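Local coordinates for protein 1-Cys peroxiredoxin (Vibrio vulnificus MO6-24/O, PDB 5K2I) that probably reduces hydrogen peroxide and other peroxides as a 1-Cys peroxiredoxin of the thioredoxin fold, with an implied role in scavenging nitric oxide, at residues M112-A115 with G116-G119; G100-S103 with F104-L108. One frame throughout, in Å; residues are numbered along the deposited sequence.

Contact 1: residues M112-A115 with G116-G119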
ATOM      1  N   MET A 112       4.233  10.770   9.250  1.00  8.82           N
ATOM      2  CA  MET A 112       2.967  10.084   9.462  1.00 10.75           C
ATOM      3  C   MET A 112       3.093   9.158  10.661  1.00 11.60           C
ATOM      4  O   MET A 112       4.158   8.611  10.932  1.00 12.95           O
ATOM      5  CB  MET A 112       2.552   9.301   8.226  1.00 15.41           C
ATOM      6  CG  MET A 112       3.406   8.105   7.970  1.00 17.88           C
ATOM      7  SD  MET A 112       2.762   7.127   6.607  1.00 28.04           S
ATOM      8  CE  MET A 112       4.056   5.909   6.558  1.00 13.32           C
ATOM      9  N   ASP A 113       1.993   8.994  11.380  1.00 11.71           N
ATOM     10  CA  ASP A 113       1.970   8.164  12.573  1.00 11.14           C
ATOM     11  C   ASP A 113       1.673   6.720  12.194  1.00 14.11           C
ATOM     12  O   ASP A 113       0.652   6.450  11.563  1.00 15.67           O
ATOM     13  CB  ASP A 113       0.918   8.699  13.547  1.00 12.21           C
ATOM     14  CG  ASP A 113       1.025   8.096  14.932  1.00 20.73           C
ATOM     15  OD1 ASP A 113       1.891   7.227  15.162  1.00 18.37           O
ATOM     16  OD2 ASP A 113       0.230   8.511  15.804  1.00 25.36           O
ATOM     17  N   THR A 114       2.563   5.793  12.555  1.00 10.19           N
ATOM     18  CA  THR A 114       2.309   4.367  12.338  1.00 11.14           C
ATOM     19  C   THR A 114       1.864   3.678  13.620  1.00 13.07           C
ATOM     20  O   THR A 114       1.733   2.451  13.660  1.00 12.68           O
ATOM     21  CB  THR A 114       3.538   3.633  11.781  1.00 10.30           C
ATOM     22  OG1 THR A 114       4.538   3.502  12.802  1.00 10.65           O
ATOM     23  CG2 THR A 114       4.112   4.384  10.593  1.00 10.10           C
ATOM     24  N   ALA A 115       1.621   4.471  14.658  1.00 12.36           N
ATOM     25  CA  ALA A 115       1.146   3.963  15.944  1.00 14.21           C
ATOM     26  C   ALA A 115       2.051   2.854  16.466  1.00 13.15           C
ATOM     27  O   ALA A 115       3.266   3.011  16.517  1.00 11.94           O
ATOM     28  CB  ALA A 115      -0.297   3.473  15.823  1.00 16.47           C
ATOM     29  N   GLY A 116       1.462   1.724  16.843  1.00 14.35           N
ATOM     30  CA  GLY A 116       2.232   0.650  17.437  1.00 11.42           C
ATOM     31  C   GLY A 116       3.233  -0.035  16.530  1.00 12.85           C
ATOM     32  O   GLY A 116       4.103  -0.767  17.004  1.00 14.74           O
ATOM     33  N   PHE A 117       3.135   0.195  15.228  1.00  9.35           N
ATOM     34  CA  PHE A 117       4.095  -0.433  14.335  1.00 11.31           C
ATOM     35  C   PHE A 117       5.493   0.137  14.561  1.00  9.40           C
ATOM     36  O   PHE A 117       6.453  -0.607  14.769  1.00  9.76           O
ATOM     37  CB  PHE A 117       3.711  -0.249  12.862  1.00 10.52           C
ATOM     38  CG  PHE A 117       4.816  -0.624  11.921  1.00  9.79           C
ATOM     39  CD1 PHE A 117       5.099  -1.953  11.664  1.00  9.25           C
ATOM     40  CD2 PHE A 117       5.610   0.358  11.335  1.00  9.23           C
ATOM     41  CE1 PHE A 117       6.138  -2.309  10.823  1.00 10.89           C
ATOM     42  CE2 PHE A 117       6.664   0.014  10.497  1.00  9.60           C
ATOM     43  CZ  PHE A 117       6.928  -1.321  10.240  1.00 11.92           C
ATOM     44  N   GLY A 118       5.604   1.460  14.510  1.00  9.29           N
ATOM     45  CA  GLY A 118       6.921   2.067  14.563  1.00 10.08           C
ATOM     46  C   GLY A 118       6.928   3.511  14.994  1.00  9.52           C
ATOM     47  O   GLY A 118       7.912   4.213  14.764  1.00  8.62           O
ATOM     48  N   GLY A 119       5.847   3.976  15.604  1.00 10.01           N
ATOM     49  CA  GLY A 119       5.773   5.371  15.983  1.00 10.23           C
ATOM     50  C   GLY A 119       5.744   6.298  14.776  1.00  9.69           C
ATOM     51  O   GLY A 119       5.223   5.945  13.709  1.00  9.41           O
TER
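Gly119 O is gripped twice by Thr114, once through the backbone and once through the side chain, closing the loop that joins strand 111-113 to its antiparallel partner 120-130 round a type II' beta turn from Thr114 to Phe117. Thr114 OG1 donates to Gly119 O at 2.7 Å, in the carbonyl plane and on a lone pair, while Thr114 N reaches the same oxygen at 2.9 Å from well above that plane. OG1 gets there because it sits between the backbone N and the carbonyl carbon (chi1 72°), turned into the loop. The same hydroxyl oxygen accepts a weak, strongly bent bond from Gly118 N at 2.9 Å, so Thr114 holds the returning chain at two atoms, Gly119 O twice and Gly118 N once. The turn itself is closed by Phe117 N donating to Thr114 O at 3.1 Å. Beyond it, Gly119 N meets Ala115 O at 2.9 Å. Ala115, at the second position, has the positive phi that a II' turn calls for. Before the turn, Asp113 forms an Asx turn: its OD1 accepts from Ala115 N at 2.8 Å, approached from above the carboxylate plane, a bond that spans the entry to the loop. The contact lies at the surface and meets the second subunit, where Ser144 OG of that subunit is hydrogen-bonded to Thr114 O and the ring of Phe145 of that subunit meets the Phe117 ring with planes at about 45°. Within the loop the Phe117 ring turns an edge to Thr114: with CG anti to the backbone N (chi1 168°), CD2 comes to 3.6 Å from Thr114 OG1, which lies in the plane of the ring.

Contact 2: residues G100-S103 with F104-L108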
ATOM      1  N   GLY A 100      16.903   9.735  12.384  1.00  9.39           N
ATOM      2  CA  GLY A 100      16.517   8.882  13.497  1.00  9.14           C
ATOM      3  C   GLY A 100      15.466   9.407  14.454  1.00  9.08           C
ATOM      4  O   GLY A 100      14.743   8.625  15.080  1.00 10.59           O
ATOM      5  N   ASP A 101      15.400  10.725  14.589  1.00 10.84           N
ATOM      6  CA  ASP A 101      14.426  11.354  15.471  1.00  9.78           C
ATOM      7  C   ASP A 101      13.301  12.029  14.686  1.00 10.47           C
ATOM      8  O   ASP A 101      12.514  12.771  15.267  1.00 11.91           O
ATOM      9  CB  ASP A 101      15.117  12.376  16.390  1.00 11.73           C
ATOM     10  CG  ASP A 101      15.727  13.554  15.632  1.00 13.76           C
ATOM     11  OD1 ASP A 101      15.699  13.570  14.377  1.00 13.47           O
ATOM     12  OD2 ASP A 101      16.279  14.461  16.304  1.00 16.91           O
ATOM     13  N   ALA A 102      13.247  11.771  13.375  1.00  9.05           N
ATOM     14  CA  ALA A 102      12.209  12.293  12.466  1.00  9.85           C
ATOM     15  C   ALA A 102      12.243  13.811  12.312  1.00  7.77           C
ATOM     16  O   ALA A 102      11.296  14.384  11.794  1.00 10.11           O
ATOM     17  CB  ALA A 102      10.799  11.848  12.926  1.00  9.79           C
ATOM     18  N   SER A 103      13.331  14.456  12.728  1.00  9.67           N
ATOM     19  CA  SER A 103      13.377  15.916  12.676  1.00  9.89           C
ATOM     20  C   SER A 103      13.370  16.454  11.247  1.00  9.41           C
ATOM     21  O   SER A 103      12.711  17.447  10.977  1.00 11.08           O
ATOM     22  CB  SER A 103      14.596  16.446  13.435  1.00 12.89           C
ATOM     23  OG  SER A 103      15.797  15.916  12.908  1.00 16.35           O
ATOM     24  N   PHE A 104      14.083  15.808  10.328  1.00  9.72           N
ATOM     25  CA  PHE A 104      14.102  16.250   8.934  1.00  9.29           C
ATOM     26  C   PHE A 104      12.715  16.047   8.312  1.00  9.37           C
ATOM     27  O   PHE A 104      12.175  16.937   7.644  1.00  8.30           O
ATOM     28  CB  PHE A 104      15.194  15.489   8.160  1.00  8.44           C
ATOM     29  CG  PHE A 104      15.203  15.727   6.667  1.00  9.71           C
ATOM     30  CD1 PHE A 104      15.763  16.869   6.120  1.00 12.60           C
ATOM     31  CD2 PHE A 104      14.691  14.769   5.806  1.00 10.00           C
ATOM     32  CE1 PHE A 104      15.783  17.051   4.728  1.00  9.98           C
ATOM     33  CE2 PHE A 104      14.717  14.941   4.430  1.00 10.06           C
ATOM     34  CZ  PHE A 104      15.259  16.084   3.893  1.00 10.59           C
ATOM     35  N   THR A 105      12.130  14.887   8.588  1.00  7.85           N
ATOM     36  CA  THR A 105      10.828  14.518   8.044  1.00  7.60           C
ATOM     37  C   THR A 105       9.739  15.463   8.526  1.00  8.40           C
ATOM     38  O   THR A 105       8.889  15.901   7.737  1.00  9.33           O
ATOM     39  CB  THR A 105      10.505  13.062   8.424  1.00  7.69           C
ATOM     40  OG1 THR A 105      11.523  12.204   7.889  1.00  9.18           O
ATOM     41  CG2 THR A 105       9.165  12.631   7.891  1.00 10.62           C
ATOM     42  N   LYS A 106       9.789  15.816   9.808  1.00  8.67           N
ATOM     43  CA  LYS A 106       8.818  16.758  10.342  1.00  9.98           C
ATOM     44  C   LYS A 106       9.021  18.153   9.759  1.00  9.28           C
ATOM     45  O   LYS A 106       8.049  18.856   9.505  1.00  9.96           O
ATOM     46  CB  LYS A 106       8.887  16.806  11.858  1.00 10.87           C
ATOM     47  CG  LYS A 106       8.347  15.556  12.519  1.00 11.49           C
ATOM     48  CD  LYS A 106       8.273  15.720  14.028  1.00 18.39           C
ATOM     49  CE  LYS A 106       9.641  15.709  14.643  1.00 16.44           C
ATOM     50  NZ  LYS A 106       9.562  15.815  16.139  1.00 22.40           N
ATOM     51  N   ALA A 107      10.270  18.543   9.531  1.00  8.92           N
ATOM     52  CA  ALA A 107      10.566  19.850   8.924  1.00  8.12           C
ATOM     53  C   ALA A 107      10.011  19.955   7.500  1.00 10.03           C
ATOM     54  O   ALA A 107       9.717  21.039   7.024  1.00 12.30           O
ATOM     55  CB  ALA A 107      12.055  20.102   8.925  1.00  8.00           C
ATOM     56  N   LEU A 108       9.872  18.816   6.825  1.00  8.80           N
ATOM     57  CA  LEU A 108       9.291  18.772   5.491  1.00  9.38           C
ATOM     58  C   LEU A 108       7.772  18.745   5.520  1.00  9.37           C
ATOM     59  O   LEU A 108       7.123  18.934   4.495  1.00  9.71           O
ATOM     60  CB  LEU A 108       9.764  17.525   4.743  1.00  9.46           C
ATOM     61  CG  LEU A 108      11.232  17.403   4.378  1.00 10.47           C
ATOM     62  CD1 LEU A 108      11.482  16.031   3.797  1.00 10.71           C
ATOM     63  CD2 LEU A 108      11.613  18.460   3.376  1.00  9.93           C
TER
HETATM   64  O   HOH W   1      12.208  15.304  16.414  1.00 23.44           O
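Asp101 and Ala102 lead the chain into helix 103-108, and each meets Lys106 one turn in. Asp101 O is bridged to Lys106 NZ by a water, which donates to the carbonyl at 2.8 Å and accepts from the ammonium group at 2.7 Å. The carboxylate of Asp101 turns to Ser103 instead: OD1 takes Ser103 N at 3.0 Å from above the carboxylate plane, an Asx turn, and Ser103 OG at 2.8 Å on its syn side. A negative charge at this end of the helix would be expected to suit the helix dipole. Ala102 is the N-cap residue; its O receives Lys106 N at 2.9 Å, and the aliphatic part of the lysine runs past the same carbonyl, CG lying 3.3 Å from Ala102 O. A bend at chi3 (-72°) folds the chain back so that CE passes beside Ala102 and NZ meets the water. Ser103 O then accepts from Ala107 N at 3.0 Å, continuing the helical bonding. Asp99, just before Gly100, is hydrogen-bonded to Phe104 N and Thr105 OG1. The short helix follows strand 95-98 and lies against strand 120-130, with Phe104 and Leu108 on Tyr125 and Thr105 on Ser122, while Ala107 packs on Pro9.

Contact 2 and contact 1 follow one another along the chain, their centres about 14 Å apart: residues 100-108 start helix 103-108, and residues 112-119 carry strand 111-113 round to strand 120-130. That last strand is common to both, as the surface under the helix and as the antiparallel partner beyond the loop. Contact 2 is partly buried, with Phe104, Thr105 and Leu108 turned to the interior; contact 1 is a surface loop, farther from the chain centre, that reaches the second subunit. Each uses an Asx turn, but in the loop a threonine hydroxyl adds to the backbone bonds, whereas helical backbone bonds and a water-linked lysine mark the helix start.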